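PDB 2XTS: sulfite dehydrogenase from Paracoccus pantotrophus, which oxidises protein-bound sulfane sulfur in the Sox system, as the molybdenum-cofactor subunit of a complex that passes electrons to heme c. Local coordinates for residues H75-S83 / G173-R181; D190-A198 / G208-P216. All coordinates share one frame; numbering follows the deposited sequence.

Contact 1: H75-S83 / G173-R181; sequences HHSGAIELS and GADASSNGR. With MTE (phosphonic acidmono-(2-amino-5,6-dimercapto-4-oxo-3,7,8a,9,10,10a-hexahydro-4H-8-oxa-1,3,9,10-tetraaza-anthracen-7-ylmethyl)ester), chain E; HEC (heme c), chain K.
A first torsion of 61° sets OG of Ser77 between its own backbone N and carbonyl carbon, which brings the hydroxyl to Asp175 CB and the 176-177 backbone; the torsion of Asp175 itself (chi1 57°) separately turns its carboxylate to the cofactor. Two loops of the molybdopterin-binding domain thus join to form part of the pterin pocket. Ser77 OG accepts from Ser177 N at 3.1 Å and is also bonded to water 2, which takes the N-H of Ala176; serine suits this spot because it is small enough to lie against the turn yet polar. Asp175 receives the pterin with both oxygens. OD1 accepts a nearly straight bond (170°) from N2 at 2.9 Å, and OD2 accepts from N3 at 3.0 Å. Ser177 OG donates to Asp175 OD2 at 2.7 Å from above the carboxylate plane, a bond that, with those from N2 and N3, would help fix the carboxylate's rotation. With an alanine here, N2 and N3 of the pterin would probably be left without their acceptors and Ser177 OG would probably be set free to turn. Asn179 CB packs on pterin C2 at 3.4 Å, while Gly173 suits its place because a side chain would strike N2. Farther along, Ala174 CB receives two branched side chains, Leu82 CD2 at 3.8 Å and Ile80 CD1 at 4.1 Å. The turn also faces the cytochrome chain, whose Arg95 and Ser96 bond to the carbonyl oxygens of Asp175 and Ala176. His76 lies with its CB against Ser177 CB and joins Ser51, Arg240 and Ser244 in hydrogen bonding to the heme: its ring edge donates from ND1 to the heme c oxygen O2D at 3.2 Å.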
loop_
_atom_site.group_PDB
_atom_site.type_symbol
_atom_site.label_atom_id
_atom_site.label_comp_id
_atom_site.label_asym_id
_atom_site.label_seq_id
_atom_site.Cartn_x
_atom_site.Cartn_y
_atom_site.Cartn_z
ATOM N N HIS A 75 0.750 -21.148 0.691
ATOM C CA HIS A 75 0.642 -21.900 1.951
ATOM C C HIS A 75 0.946 -23.364 1.715
ATOM O O HIS A 75 0.820 -23.854 0.598
ATOM C CB HIS A 75 -0.781 -21.831 2.535
ATOM C CG HIS A 75 -1.350 -20.470 2.518
ATOM N ND1 HIS A 75 -2.585 -20.129 1.992
ATOM C CD2 HIS A 75 -0.768 -19.322 2.918
ATOM C CE1 HIS A 75 -2.749 -18.818 2.117
ATOM N NE2 HIS A 75 -1.662 -18.313 2.684
ATOM N N HIS A 76 1.290 -24.058 2.791
ATOM C CA HIS A 76 1.468 -25.510 2.750
ATOM C C HIS A 76 0.459 -26.262 3.626
ATOM O O HIS A 76 0.239 -27.449 3.397
ATOM C CB HIS A 76 2.900 -25.926 3.113
ATOM C CG HIS A 76 3.945 -25.414 2.168
ATOM N ND1 HIS A 76 4.639 -26.187 1.259
ATOM C CD2 HIS A 76 4.416 -24.153 2.023
ATOM C CE1 HIS A 76 5.485 -25.404 0.595
ATOM N NE2 HIS A 76 5.358 -24.173 1.041
ATOM N N SER A 77 -0.175 -25.579 4.590
ATOM C CA SER A 77 -1.287 -26.161 5.360
ATOM C C SER A 77 -2.367 -25.113 5.588
ATOM O O SER A 77 -3.085 -25.160 6.571
ATOM C CB SER A 77 -0.848 -26.795 6.672
ATOM O OG SER A 77 -0.256 -25.855 7.550
ATOM N N GLY A 78 -2.497 -24.194 4.625
ATOM C CA GLY A 78 -3.512 -23.133 4.639
ATOM C C GLY A 78 -3.108 -21.910 5.461
ATOM O O GLY A 78 -2.089 -21.903 6.142
ATOM N N ALA A 79 -3.921 -20.867 5.371
ATOM C CA ALA A 79 -3.698 -19.619 6.073
ATOM C C ALA A 79 -4.337 -19.737 7.443
ATOM O O ALA A 79 -5.556 -19.820 7.545
ATOM C CB ALA A 79 -4.327 -18.464 5.295
ATOM N N ILE A 80 -3.528 -19.717 8.497
ATOM C CA ILE A 80 -4.051 -19.918 9.853
ATOM C C ILE A 80 -4.382 -18.609 10.539
ATOM O O ILE A 80 -3.830 -17.560 10.220
ATOM C CB ILE A 80 -3.050 -20.717 10.733
ATOM C CG1 ILE A 80 -1.699 -20.001 10.839
ATOM C CG2 ILE A 80 -2.877 -22.132 10.161
ATOM C CD1 ILE A 80 -0.816 -20.508 11.990
ATOM N N GLU A 81 -5.304 -18.712 11.494
ATOM C CA GLU A 81 -5.692 -17.625 12.351
ATOM C C GLU A 81 -4.968 -17.692 13.685
ATOM O O GLU A 81 -5.167 -18.608 14.481
ATOM C CB GLU A 81 -7.194 -17.666 12.590
ATOM C CG GLU A 81 -7.654 -16.544 13.520
ATOM C CD GLU A 81 -9.096 -16.605 13.908
ATOM O OE1 GLU A 81 -9.930 -16.147 13.125
ATOM O OE2 GLU A 81 -9.382 -17.085 15.014
ATOM N N LEU A 82 -4.119 -16.714 13.920
ATOM C CA LEU A 82 -3.257 -16.672 15.097
ATOM C C LEU A 82 -3.360 -15.282 15.730
ATOM O O LEU A 82 -2.843 -14.293 15.211
ATOM C CB LEU A 82 -1.813 -16.997 14.716
ATOM C CG LEU A 82 -0.768 -17.040 15.844
ATOM C CD1 LEU A 82 -1.228 -17.953 16.959
ATOM C CD2 LEU A 82 0.579 -17.476 15.254
ATOM N N SER A 83 -4.082 -15.192 16.845
ATOM C CA SER A 83 -4.251 -13.900 17.535
ATOM C C SER A 83 -2.938 -13.448 18.160
ATOM O O SER A 83 -2.081 -14.265 18.487
ATOM C CB SER A 83 -5.323 -13.976 18.626
ATOM O OG SER A 83 -4.835 -14.731 19.710
ATOM N N GLY A 173 7.361 -22.014 11.480
ATOM C CA GLY A 173 6.067 -21.402 11.636
ATOM C C GLY A 173 5.152 -22.110 12.614
ATOM O O GLY A 173 5.377 -23.259 12.980
ATOM N N ALA A 174 4.083 -21.424 12.994
ATOM C CA ALA A 174 3.091 -21.951 13.936
ATOM C C ALA A 174 2.098 -22.902 13.294
ATOM O O ALA A 174 1.361 -23.584 14.002
ATOM C CB ALA A 174 2.329 -20.784 14.579
ATOM N N ASP A 175 2.065 -22.921 11.960
ATOM C CA ASP A 175 1.175 -23.770 11.192
ATOM C C ASP A 175 1.593 -25.244 11.217
ATOM O O ASP A 175 2.699 -25.585 11.623
ATOM C CB ASP A 175 1.014 -23.243 9.744
ATOM C CG ASP A 175 2.324 -23.106 8.975
ATOM O OD1 ASP A 175 3.385 -22.816 9.589
ATOM O OD2 ASP A 175 2.274 -23.230 7.724
ATOM N N ALA A 176 0.677 -26.107 10.793
ATOM C CA ALA A 176 0.943 -27.546 10.728
ATOM C C ALA A 176 2.126 -27.870 9.827
ATOM O O ALA A 176 2.951 -28.734 10.147
ATOM C CB ALA A 176 -0.288 -28.305 10.254
ATOM N N SER A 177 2.259 -27.124 8.738
ATOM C CA SER A 177 3.309 -27.409 7.788
ATOM C C SER A 177 4.695 -27.041 8.305
ATOM O O SER A 177 5.663 -27.569 7.789
ATOM C CB SER A 177 3.068 -26.719 6.460
ATOM O OG SER A 177 3.437 -25.352 6.487
ATOM N N SER A 178 4.754 -26.093 9.248
ATOM C CA SER A 178 5.982 -25.563 9.887
ATOM C C SER A 178 6.869 -24.745 8.944
ATOM O O SER A 178 7.395 -23.696 9.347
ATOM C CB SER A 178 6.809 -26.641 10.604
ATOM O OG SER A 178 7.972 -27.069 9.896
ATOM N N ASN A 179 7.104 -25.209 7.718
ATOM C CA ASN A 179 7.943 -24.490 6.768
ATOM C C ASN A 179 9.329 -24.196 7.312
ATOM O O ASN A 179 9.915 -23.156 7.051
ATOM C CB ASN A 179 7.273 -23.188 6.341
ATOM C CG ASN A 179 7.726 -22.716 4.963
ATOM O OD1 ASN A 179 8.538 -21.784 4.815
ATOM N ND2 ASN A 179 7.231 -23.389 3.950
ATOM N N GLY A 180 9.895 -25.137 8.054
ATOM C CA GLY A 180 11.182 -24.875 8.674
ATOM C C GLY A 180 12.256 -24.706 7.627
ATOM O O GLY A 180 12.336 -25.482 6.690
ATOM N N ARG A 181 13.093 -23.683 7.810
ATOM C CA ARG A 181 14.196 -23.388 6.920
ATOM C C ARG A 181 15.423 -22.966 7.716
ATOM O O ARG A 181 15.310 -22.264 8.723
ATOM C CB ARG A 181 13.839 -22.281 5.901
ATOM C CG ARG A 181 12.886 -22.705 4.796
ATOM C CD ARG A 181 13.445 -23.809 3.929
ATOM N NE ARG A 181 14.675 -23.480 3.246
ATOM C CZ ARG A 181 14.801 -22.976 2.027
ATOM N NH1 ARG A 181 13.758 -22.682 1.282
ATOM N NH2 ARG A 181 16.003 -22.778 1.530
HETATM N N1 MTE E . 5.524 -19.854 6.083
HETATM C C2 MTE E . 4.819 -20.822 6.657
HETATM N N2 MTE E . 4.774 -20.879 8.006
HETATM N N3 MTE E . 4.131 -21.730 5.938
HETATM C C4 MTE E . 4.123 -21.732 4.574
HETATM O O4 MTE E . 3.449 -22.600 3.982
HETATM N N5 MTE E . 5.047 -20.654 2.505
HETATM C C6 MTE E . 6.268 -19.996 2.099
HETATM C C7 MTE E . 6.529 -18.660 2.776
HETATM N N8 MTE E . 6.385 -18.792 4.203
HETATM C C9 MTE E . 4.895 -20.723 3.878
HETATM C C10 MTE E . 5.624 -19.768 4.722
HETATM C "C1'" MTE E . 6.371 -19.809 0.596
HETATM S "S1'" MTE E . 6.735 -21.199 -0.403
HETATM C "C2'" MTE E . 6.271 -18.588 0.020
HETATM S "S2'" MTE E . 6.569 -18.338 -1.655
HETATM C "C3'" MTE E . 5.927 -17.392 0.881
HETATM O "O3'" MTE E . 5.619 -17.711 2.248
HETATM C "C4'" MTE E . 4.698 -16.693 0.330
HETATM O "O4'" MTE E . 4.428 -15.514 1.100
HETATM P P MTE E . 2.957 -14.897 0.943
HETATM O O1P MTE E . 2.943 -14.561 -0.579
HETATM O O2P MTE E . 1.920 -15.928 1.248
HETATM O O3P MTE E . 2.960 -13.666 1.783
HETATM FE FE HEC K . 1.581 -37.016 3.526
HETATM C CHA HEC K . 3.692 -34.964 1.833
HETATM C CHB HEC K . 4.254 -38.764 4.712
HETATM C CHC HEC K . -0.490 -38.810 5.461
HETATM C CHD HEC K . -1.061 -35.724 1.877
HETATM N NA HEC K . 3.580 -36.892 3.316
HETATM C C1A HEC K . 4.250 -35.997 2.515
HETATM C C2A HEC K . 5.663 -36.299 2.534
HETATM C C3A HEC K . 5.812 -37.360 3.339
HETATM C C4A HEC K . 4.508 -37.739 3.837
HETATM C CMA HEC K . 7.112 -38.096 3.729
HETATM C CAA HEC K . 6.749 -35.517 1.750
HETATM C CBA HEC K . 6.824 -35.978 0.295
HETATM C CGA HEC K . 7.928 -35.312 -0.473
HETATM O O1A HEC K . 8.249 -34.151 -0.211
HETATM O O2A HEC K . 8.489 -36.037 -1.327
HETATM N NB HEC K . 1.823 -38.453 4.857
HETATM C C1B HEC K . 3.016 -39.053 5.246
HETATM C C2B HEC K . 2.760 -39.910 6.385
HETATM C C3B HEC K . 1.433 -39.951 6.576
HETATM C C4B HEC K . 0.837 -39.022 5.647
HETATM C CMB HEC K . 3.850 -40.791 7.025
HETATM C CAB HEC K . 0.659 -40.701 7.649
HETATM C CBB HEC K . 1.252 -40.379 9.051
HETATM N NC HEC K . -0.428 -37.219 3.632
HETATM C C1C HEC K . -1.085 -38.054 4.483
HETATM C C2C HEC K . -2.500 -37.956 4.230
HETATM C C3C HEC K . -2.662 -37.083 3.227
HETATM C C4C HEC K . -1.353 -36.656 2.813
HETATM C CMC HEC K . -3.588 -38.717 5.019
HETATM C CAC HEC K . -3.906 -36.617 2.472
HETATM C CBC HEC K . -5.140 -36.237 3.208
HETATM N ND HEC K . 1.366 -35.594 2.123
HETATM C C1D HEC K . 0.151 -35.124 1.663
HETATM C C2D HEC K . 0.340 -33.954 0.846
HETATM C C3D HEC K . 1.795 -33.707 0.860
HETATM C C4D HEC K . 2.366 -34.759 1.642
HETATM C CMD HEC K . -0.688 -33.052 0.176
HETATM C CAD HEC K . 2.493 -32.552 0.163
HETATM C CBD HEC K . 2.566 -31.365 1.120
HETATM C CGD HEC K . 3.300 -30.188 0.545
HETATM O O1D HEC K . 3.953 -30.316 -0.523
HETATM O O2D HEC K . 3.310 -29.140 1.220
HETATM O O HOH W 1 0.460 -23.018 5.673
HETATM O O HOH W 2 -2.043 -25.377 9.791
#

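Contact 2: D190-A198 / G208-P216; sequences DDVMLAFFA and GYPARLVVP. With MTE (phosphonic acidmono-(2-amino-5,6-dimercapto-4-oxo-3,7,8a,9,10,10a-hexahydro-4H-8-oxa-1,3,9,10-tetraaza-anthracen-7-ylmethyl)ester), chain E.
Met193 and Ala195 pair antiparallel with Val214 and Arg212, the short axes of strands 193-198 and 212-214 approaching to 4.6 Å with 120° between their directions, and each hydrogen-bonded pair is closed by two N-H...O bonds, such as Ala195 N to Arg212 O at 2.8 Å. Between them Leu194 and Leu213 form a non-hydrogen-bonded pair. Their branched ends meet on one face, CD1 of Leu194 touching CD2 of Leu213 at 4.0 Å, and Leu194 CD1 also meets Ala211 CB. Phe196 turns its ring edge to that same methyl, CD1 lying 4.0 Å from Ala211 CB; water 3 donates to the carbonyl oxygens of Phe196 and Pro210, the latter preceded by a cis peptide. On the opposite face Ala195 is small enough for its CB to come within 3.6 Å of Val214 CG2. Arg212 also starts from this face, and its chain, bent at chi3 (-58°), carries the guanidinium to the phosphate end of the cofactor: NH1 donates to O3P at 2.7 Å, and NH2, which also donates to Trp223 O, gives a straight bond to O4' at 3.1 Å. Two N-H donors on one flat, positively charged group suit arginine to a phosphate ester. At the other end, the Pro216 ring lies against Asp191, whose carboxylate is paired with Lys187. The pair belongs to a larger, branched antiparallel sheet, in which 193-198 also pairs with 201-202 and with 143-152, making a classic beta bulge at Phe196 and Phe197 opposite Val149, while Leu153 and Leu156 of helix 153-160 cover the leucine face, and Thr112 and Thr114 of strand 112-119 meet Met193 and Val214.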
loop_
_atom_site.group_PDB
_atom_site.type_symbol
_atom_site.label_atom_id
_atom_site.label_comp_id
_atom_site.label_asym_id
_atom_site.label_seq_id
_atom_site.Cartn_x
_atom_site.Cartn_y
_atom_site.Cartn_z
ATOM N N ASP A 190 22.589 -9.702 9.083
ATOM C CA ASP A 190 22.645 -8.617 8.100
ATOM C C ASP A 190 21.283 -7.893 8.066
ATOM O O ASP A 190 21.147 -6.835 8.685
ATOM C CB ASP A 190 23.070 -9.185 6.736
ATOM C CG ASP A 190 23.111 -8.145 5.625
ATOM O OD1 ASP A 190 22.806 -6.951 5.857
ATOM O OD2 ASP A 190 23.421 -8.561 4.489
ATOM N N ASP A 191 20.278 -8.453 7.392
ATOM C CA ASP A 191 19.047 -7.721 7.134
ATOM C C ASP A 191 17.766 -8.540 7.274
ATOM O O ASP A 191 16.718 -8.130 6.793
ATOM C CB ASP A 191 19.105 -7.059 5.754
ATOM C CG ASP A 191 19.245 -8.047 4.615
ATOM O OD1 ASP A 191 19.412 -9.266 4.868
ATOM O OD2 ASP A 191 19.207 -7.589 3.450
ATOM N N VAL A 192 17.823 -9.681 7.939
ATOM C CA VAL A 192 16.584 -10.440 8.193
ATOM C C VAL A 192 15.807 -9.745 9.311
ATOM O O VAL A 192 16.363 -9.412 10.350
ATOM C CB VAL A 192 16.804 -11.939 8.530
ATOM C CG1 VAL A 192 15.474 -12.676 8.733
ATOM C CG2 VAL A 192 17.603 -12.614 7.423
ATOM N N MET A 193 14.520 -9.556 9.079
ATOM C CA MET A 193 13.623 -8.867 9.994
ATOM C C MET A 193 12.475 -9.786 10.392
ATOM O O MET A 193 11.999 -10.590 9.583
ATOM C CB MET A 193 13.068 -7.611 9.283
ATOM C CG MET A 193 11.939 -6.865 9.984
ATOM S SD MET A 193 11.021 -5.763 8.913
ATOM C CE MET A 193 12.359 -4.697 8.403
ATOM N N LEU A 194 12.025 -9.660 11.636
ATOM C CA LEU A 194 10.713 -10.124 12.051
ATOM C C LEU A 194 9.750 -8.963 11.856
ATOM O O LEU A 194 9.772 -7.985 12.612
ATOM C CB LEU A 194 10.740 -10.607 13.513
ATOM C CG LEU A 194 9.450 -11.223 14.040
ATOM C CD1 LEU A 194 9.184 -12.573 13.370
ATOM C CD2 LEU A 194 9.484 -11.320 15.563
ATOM N N ALA A 195 8.912 -9.083 10.833
ATOM C CA ALA A 195 8.018 -8.003 10.421
ATOM C C ALA A 195 6.649 -8.181 11.020
ATOM O O ALA A 195 6.120 -9.278 11.060
ATOM C CB ALA A 195 7.905 -7.973 8.917
ATOM N N PHE A 196 6.073 -7.076 11.483
ATOM C CA PHE A 196 4.688 -7.052 11.974
ATOM C C PHE A 196 3.783 -6.191 11.133
ATOM O O PHE A 196 2.556 -6.403 11.139
ATOM C CB PHE A 196 4.558 -6.492 13.395
ATOM C CG PHE A 196 5.692 -6.806 14.291
ATOM C CD1 PHE A 196 6.040 -8.140 14.536
ATOM C CD2 PHE A 196 6.411 -5.798 14.916
ATOM C CE1 PHE A 196 7.107 -8.446 15.364
ATOM C CE2 PHE A 196 7.474 -6.103 15.753
ATOM C CZ PHE A 196 7.819 -7.428 15.975
ATOM N N PHE A 197 4.351 -5.233 10.422
ATOM C CA PHE A 197 3.547 -4.328 9.587
ATOM C C PHE A 197 3.988 -4.460 8.142
ATOM O O PHE A 197 5.167 -4.628 7.871
ATOM C CB PHE A 197 3.769 -2.876 10.016
ATOM C CG PHE A 197 3.360 -2.578 11.404
ATOM C CD1 PHE A 197 2.064 -2.192 11.725
ATOM C CD2 PHE A 197 4.290 -2.661 12.408
ATOM C CE1 PHE A 197 1.730 -1.906 13.051
ATOM C CE2 PHE A 197 3.943 -2.385 13.720
ATOM C CZ PHE A 197 2.673 -1.995 14.028
ATOM N N ALA A 198 3.023 -4.401 7.234
ATOM C CA ALA A 198 3.278 -4.453 5.793
ATOM C C ALA A 198 2.348 -3.450 5.143
ATOM O O ALA A 198 1.129 -3.508 5.310
ATOM C CB ALA A 198 3.050 -5.841 5.253
ATOM N N GLY A 208 0.872 -14.019 7.152
ATOM C CA GLY A 208 1.605 -14.390 8.356
ATOM C C GLY A 208 1.231 -13.708 9.655
ATOM O O GLY A 208 1.975 -13.822 10.619
ATOM N N TYR A 209 0.098 -13.019 9.699
ATOM C CA TYR A 209 -0.300 -12.292 10.918
ATOM C C TYR A 209 -0.154 -13.156 12.143
ATOM O O TYR A 209 -0.639 -14.260 12.159
ATOM C CB TYR A 209 -1.756 -11.883 10.830
ATOM C CG TYR A 209 -2.305 -11.122 12.027
ATOM C CD1 TYR A 209 -2.885 -11.784 13.095
ATOM C CD2 TYR A 209 -2.290 -9.735 12.050
ATOM C CE1 TYR A 209 -3.425 -11.076 14.158
ATOM C CE2 TYR A 209 -2.843 -9.022 13.089
ATOM C CZ TYR A 209 -3.405 -9.699 14.137
ATOM O OH TYR A 209 -3.990 -9.013 15.155
ATOM N N PRO A 210 0.472 -12.636 13.201
ATOM C CA PRO A 210 0.936 -11.274 13.404
ATOM C C PRO A 210 2.428 -11.021 13.155
ATOM O O PRO A 210 2.883 -9.910 13.366
ATOM C CB PRO A 210 0.583 -11.020 14.872
ATOM C CG PRO A 210 0.861 -12.350 15.490
ATOM C CD PRO A 210 0.436 -13.383 14.474
ATOM N N ALA A 211 3.185 -12.019 12.707
ATOM C CA ALA A 211 4.605 -11.851 12.510
ATOM C C ALA A 211 5.155 -12.833 11.487
ATOM O O ALA A 211 4.862 -14.032 11.537
ATOM C CB ALA A 211 5.346 -12.020 13.869
ATOM N N ARG A 212 5.984 -12.331 10.571
ATOM C CA ARG A 212 6.665 -13.150 9.568
ATOM C C ARG A 212 8.125 -12.746 9.470
ATOM O O ARG A 212 8.483 -11.627 9.835
ATOM C CB ARG A 212 6.018 -13.030 8.180
ATOM C CG ARG A 212 6.396 -11.750 7.425
ATOM C CD ARG A 212 5.802 -11.699 6.038
ATOM N NE ARG A 212 6.217 -12.856 5.244
ATOM C CZ ARG A 212 5.582 -13.269 4.154
ATOM N NH1 ARG A 212 4.636 -12.526 3.597
ATOM N NH2 ARG A 212 5.952 -14.401 3.565
ATOM N N LEU A 213 8.948 -13.622 8.901
ATOM C CA LEU A 213 10.254 -13.200 8.454
ATOM C C LEU A 213 10.210 -12.523 7.100
ATOM O O LEU A 213 9.487 -12.953 6.207
ATOM C CB LEU A 213 11.214 -14.389 8.374
ATOM C CG LEU A 213 11.469 -15.133 9.684
ATOM C CD1 LEU A 213 12.538 -16.217 9.510
ATOM C CD2 LEU A 213 11.855 -14.171 10.807
ATOM N N VAL A 214 11.032 -11.490 6.984
ATOM C CA VAL A 214 11.319 -10.771 5.747
ATOM C C VAL A 214 12.807 -10.991 5.496
ATOM O O VAL A 214 13.644 -10.698 6.373
ATOM C CB VAL A 214 10.939 -9.273 5.846
ATOM C CG1 VAL A 214 11.509 -8.490 4.682
ATOM C CG2 VAL A 214 9.439 -9.166 5.888
ATOM N N VAL A 215 13.134 -11.584 4.334
ATOM C CA VAL A 215 14.502 -12.058 4.019
ATOM C C VAL A 215 14.932 -11.436 2.687
ATOM O O VAL A 215 14.759 -12.035 1.620
ATOM C CB VAL A 215 14.532 -13.606 3.944
ATOM C CG1 VAL A 215 15.978 -14.097 3.885
ATOM C CG2 VAL A 215 13.730 -14.236 5.121
ATOM N N PRO A 216 15.422 -10.194 2.724
ATOM C CA PRO A 216 15.570 -9.446 1.487
ATOM C C PRO A 216 16.416 -10.156 0.426
ATOM O O PRO A 216 17.525 -10.623 0.681
ATOM C CB PRO A 216 16.196 -8.150 1.943
ATOM C CG PRO A 216 15.623 -7.969 3.300
ATOM C CD PRO A 216 15.665 -9.329 3.888
HETATM N N1 MTE E . 5.524 -19.854 6.083
HETATM C C2 MTE E . 4.819 -20.822 6.657
HETATM N N2 MTE E . 4.774 -20.879 8.006
HETATM N N3 MTE E . 4.131 -21.730 5.938
HETATM C C4 MTE E . 4.123 -21.732 4.574
HETATM O O4 MTE E . 3.449 -22.600 3.982
HETATM N N5 MTE E . 5.047 -20.654 2.505
HETATM C C6 MTE E . 6.268 -19.996 2.099
HETATM C C7 MTE E . 6.529 -18.660 2.776
HETATM N N8 MTE E . 6.385 -18.792 4.203
HETATM C C9 MTE E . 4.895 -20.723 3.878
HETATM C C10 MTE E . 5.624 -19.768 4.722
HETATM C "C1'" MTE E . 6.371 -19.809 0.596
HETATM S "S1'" MTE E . 6.735 -21.199 -0.403
HETATM C "C2'" MTE E . 6.271 -18.588 0.020
HETATM S "S2'" MTE E . 6.569 -18.338 -1.655
HETATM C "C3'" MTE E . 5.927 -17.392 0.881
HETATM O "O3'" MTE E . 5.619 -17.711 2.248
HETATM C "C4'" MTE E . 4.698 -16.693 0.330
HETATM O "O4'" MTE E . 4.428 -15.514 1.100
HETATM P P MTE E . 2.957 -14.897 0.943
HETATM O O1P MTE E . 2.943 -14.561 -0.579
HETATM O O2P MTE E . 1.920 -15.928 1.248
HETATM O O3P MTE E . 2.960 -13.666 1.783
HETATM O O HOH W 3 1.192 -7.776 12.939
#

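In the fold
From the N terminus, 75-83 comes first, and contact 1 closes a loop of 89 intervening residues when the chain returns at 173-181, joining the loop after strand 74-75 to the one between strands 168-173 and 181-184. The chain then runs through helix 185-191 into contact 2, which closes a connection of nine residues and joins strand 193-198 to strand 212-214. The two are in series, neither nested nor crossing. They touch directly, Leu82 O lying 3.3 Å from Tyr209 CD1, and they hold the same cofactor at different ends, contact 1 at the pterin and contact 2 at the phosphate. Both also meet the second subunit, where Glu81 bonds to its His32 and Tyr209 to its Glu34.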